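Local coordinates for protein beta sliding clamp (Caulobacter crescentus, PDB 5WCE) that probably forms a ring-shaped dimer around DNA and tethers DNA polymerases and other proteins to it, giving processive replication, at residues H169-G174 with P255-V260. Numbering follows the deposited sequence.
Sequences HTVNEG and PDYMRV
His169 and Tyr257 meet edge against edge, neither ring covering the other: the planes are turned 70° apart and the ring centres stand 5.5 Å apart, while Tyr167, two residues earlier on strand 165-173, stacks with the His169 ring. Tyr257 OH sits at the imidazole edge, in its plane, 2.6 Å from His169 NE2, and the hydrogen bond is close to straight at 162°; the geometry would allow the proton on either side. The two side chains face each other across the contact, and the first torsion of Tyr257 (chi1 71°) tucks CG in between its own N and C, which turns the ring toward the strand although the CA atoms of His169 and Tyr257 are 12.3 Å apart. Arg180, on the neighbouring antiparallel strand 176-184, grips Tyr257 OH a second time through NH1 and forms a salt bridge with Glu173 through NH2, so the buried phenol oxygen has two polar partners and is probably polarised by the guanidinium charge. A phenylalanine in place of Tyr257 would probably leave His169 NE2 and Arg180 NH1 without the oxygen they share. Beside the polar pair, Met258 reaches out on an extended chain and lays CE against Val171 CG1, 3.8 Å away, a small apolar touch. Tyr257 also packs on Val182 of strand 176-184 and on Leu189 and Leu191 of strand 188-195, so the connection between strands 243-248 and 267-272, leading from the central to the C-terminal clamp domain, lies against the central-domain strands of the eight-stranded sheet that the two domains share.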
loop_
_atom_site.group_PDB
_atom_site.type_symbol
_atom_site.label_atom_id
_atom_site.label_comp_id
_atom_site.label_asym_id
_atom_site.label_seq_id
_atom_site.Cartn_x
_atom_site.Cartn_y
_atom_site.Cartn_z
ATOM N N HIS A 169 -13.330 -26.590 -16.675
ATOM C CA HIS A 169 -13.860 -27.747 -17.313
ATOM C C HIS A 169 -15.389 -27.729 -17.409
ATOM O O HIS A 169 -16.045 -26.892 -16.785
ATOM C CB HIS A 169 -13.451 -29.029 -16.562
ATOM C CG HIS A 169 -13.950 -29.090 -15.143
ATOM N ND1 HIS A 169 -13.639 -28.130 -14.196
ATOM C CD2 HIS A 169 -14.737 -29.996 -14.516
ATOM C CE1 HIS A 169 -14.228 -28.446 -13.049
ATOM N NE2 HIS A 169 -14.888 -29.578 -13.217
ATOM N N THR A 170 -15.964 -28.675 -18.154
ATOM C CA THR A 170 -17.395 -28.745 -18.188
ATOM C C THR A 170 -17.890 -30.038 -17.548
ATOM O O THR A 170 -17.237 -31.056 -17.639
ATOM C CB THR A 170 -17.931 -28.699 -19.593
ATOM O OG1 THR A 170 -17.384 -29.804 -20.314
ATOM C CG2 THR A 170 -17.604 -27.384 -20.259
ATOM N N VAL A 171 -19.052 -29.965 -16.936
ATOM C CA VAL A 171 -19.710 -31.113 -16.332
ATOM C C VAL A 171 -21.160 -31.179 -16.815
ATOM O O VAL A 171 -21.766 -30.127 -17.088
ATOM C CB VAL A 171 -19.691 -31.066 -14.817
ATOM C CG1 VAL A 171 -18.284 -31.199 -14.305
ATOM C CG2 VAL A 171 -20.355 -29.804 -14.285
ATOM N N ASN A 172 -21.683 -32.401 -16.952
ATOM C CA ASN A 172 -23.067 -32.614 -17.341
ATOM C C ASN A 172 -23.817 -32.826 -16.054
ATOM O O ASN A 172 -23.769 -33.903 -15.501
ATOM C CB ASN A 172 -23.223 -33.847 -18.288
ATOM C CG ASN A 172 -24.677 -34.258 -18.490
ATOM O OD1 ASN A 172 -25.557 -33.408 -18.371
ATOM N ND2 ASN A 172 -24.943 -35.566 -18.658
ATOM N N GLU A 173 -24.501 -31.792 -15.572
ATOM C CA GLU A 173 -25.327 -31.888 -14.359
ATOM C C GLU A 173 -26.642 -31.107 -14.559
ATOM O O GLU A 173 -26.692 -30.094 -15.284
ATOM C CB GLU A 173 -24.593 -31.346 -13.112
ATOM C CG GLU A 173 -23.810 -32.412 -12.376
ATOM C CD GLU A 173 -22.856 -31.868 -11.324
ATOM O OE1 GLU A 173 -23.176 -30.849 -10.661
ATOM O OE2 GLU A 173 -21.776 -32.479 -11.120
ATOM N N GLY A 174 -27.681 -31.536 -13.833
ATOM C CA GLY A 174 -28.964 -30.812 -13.726
ATOM C C GLY A 174 -29.686 -30.555 -15.052
ATOM O O GLY A 174 -30.383 -29.536 -15.197
ATOM N N PRO A 255 -6.987 -33.017 -9.000
ATOM C CA PRO A 255 -7.558 -34.069 -8.155
ATOM C C PRO A 255 -9.049 -34.311 -8.383
ATOM O O PRO A 255 -9.768 -33.440 -8.903
ATOM C CB PRO A 255 -7.290 -33.573 -6.729
ATOM C CG PRO A 255 -6.918 -32.140 -6.865
ATOM C CD PRO A 255 -6.236 -32.030 -8.196
ATOM N N ASP A 256 -9.483 -35.509 -8.037
ATOM C CA ASP A 256 -10.897 -35.882 -8.082
ATOM C C ASP A 256 -11.649 -35.111 -6.966
ATOM O O ASP A 256 -12.036 -35.696 -5.954
ATOM C CB ASP A 256 -11.054 -37.413 -7.952
ATOM C CG ASP A 256 -12.497 -37.894 -8.168
ATOM O OD1 ASP A 256 -13.410 -37.082 -8.439
ATOM O OD2 ASP A 256 -12.730 -39.107 -8.005
ATOM N N TYR A 257 -11.863 -33.809 -7.193
ATOM C CA TYR A 257 -12.493 -32.931 -6.234
ATOM C C TYR A 257 -13.926 -33.334 -5.924
ATOM O O TYR A 257 -14.405 -33.020 -4.825
ATOM C CB TYR A 257 -12.435 -31.445 -6.698
ATOM C CG TYR A 257 -13.334 -31.186 -7.854
ATOM C CD1 TYR A 257 -14.674 -30.948 -7.654
ATOM C CD2 TYR A 257 -12.864 -31.232 -9.164
ATOM C CE1 TYR A 257 -15.538 -30.739 -8.713
ATOM C CE2 TYR A 257 -13.733 -31.020 -10.222
ATOM C CZ TYR A 257 -15.068 -30.766 -9.989
ATOM O OH TYR A 257 -15.936 -30.598 -11.027
ATOM N N MET A 258 -14.618 -34.012 -6.852
ATOM C CA MET A 258 -15.973 -34.509 -6.554
ATOM C C MET A 258 -16.004 -35.393 -5.279
ATOM O O MET A 258 -16.991 -35.377 -4.554
ATOM C CB MET A 258 -16.608 -35.193 -7.771
ATOM C CG MET A 258 -16.945 -34.161 -8.859
ATOM S SD MET A 258 -17.351 -34.840 -10.478
ATOM C CE MET A 258 -16.888 -33.495 -11.548
ATOM N N ARG A 259 -14.888 -36.062 -4.975
ATOM C CA ARG A 259 -14.757 -36.923 -3.781
ATOM C C ARG A 259 -14.614 -36.158 -2.467
ATOM O O ARG A 259 -14.878 -36.683 -1.381
ATOM C CB ARG A 259 -13.554 -37.872 -3.949
ATOM N N VAL A 260 -14.202 -34.907 -2.585
ATOM C CA VAL A 260 -13.961 -34.017 -1.468
ATOM C C VAL A 260 -15.218 -33.197 -1.129
ATOM O O VAL A 260 -15.365 -32.728 -0.007
ATOM C CB VAL A 260 -12.797 -33.048 -1.811
ATOM C CG1 VAL A 260 -12.405 -32.236 -0.581
ATOM C CG2 VAL A 260 -11.583 -33.833 -2.333
#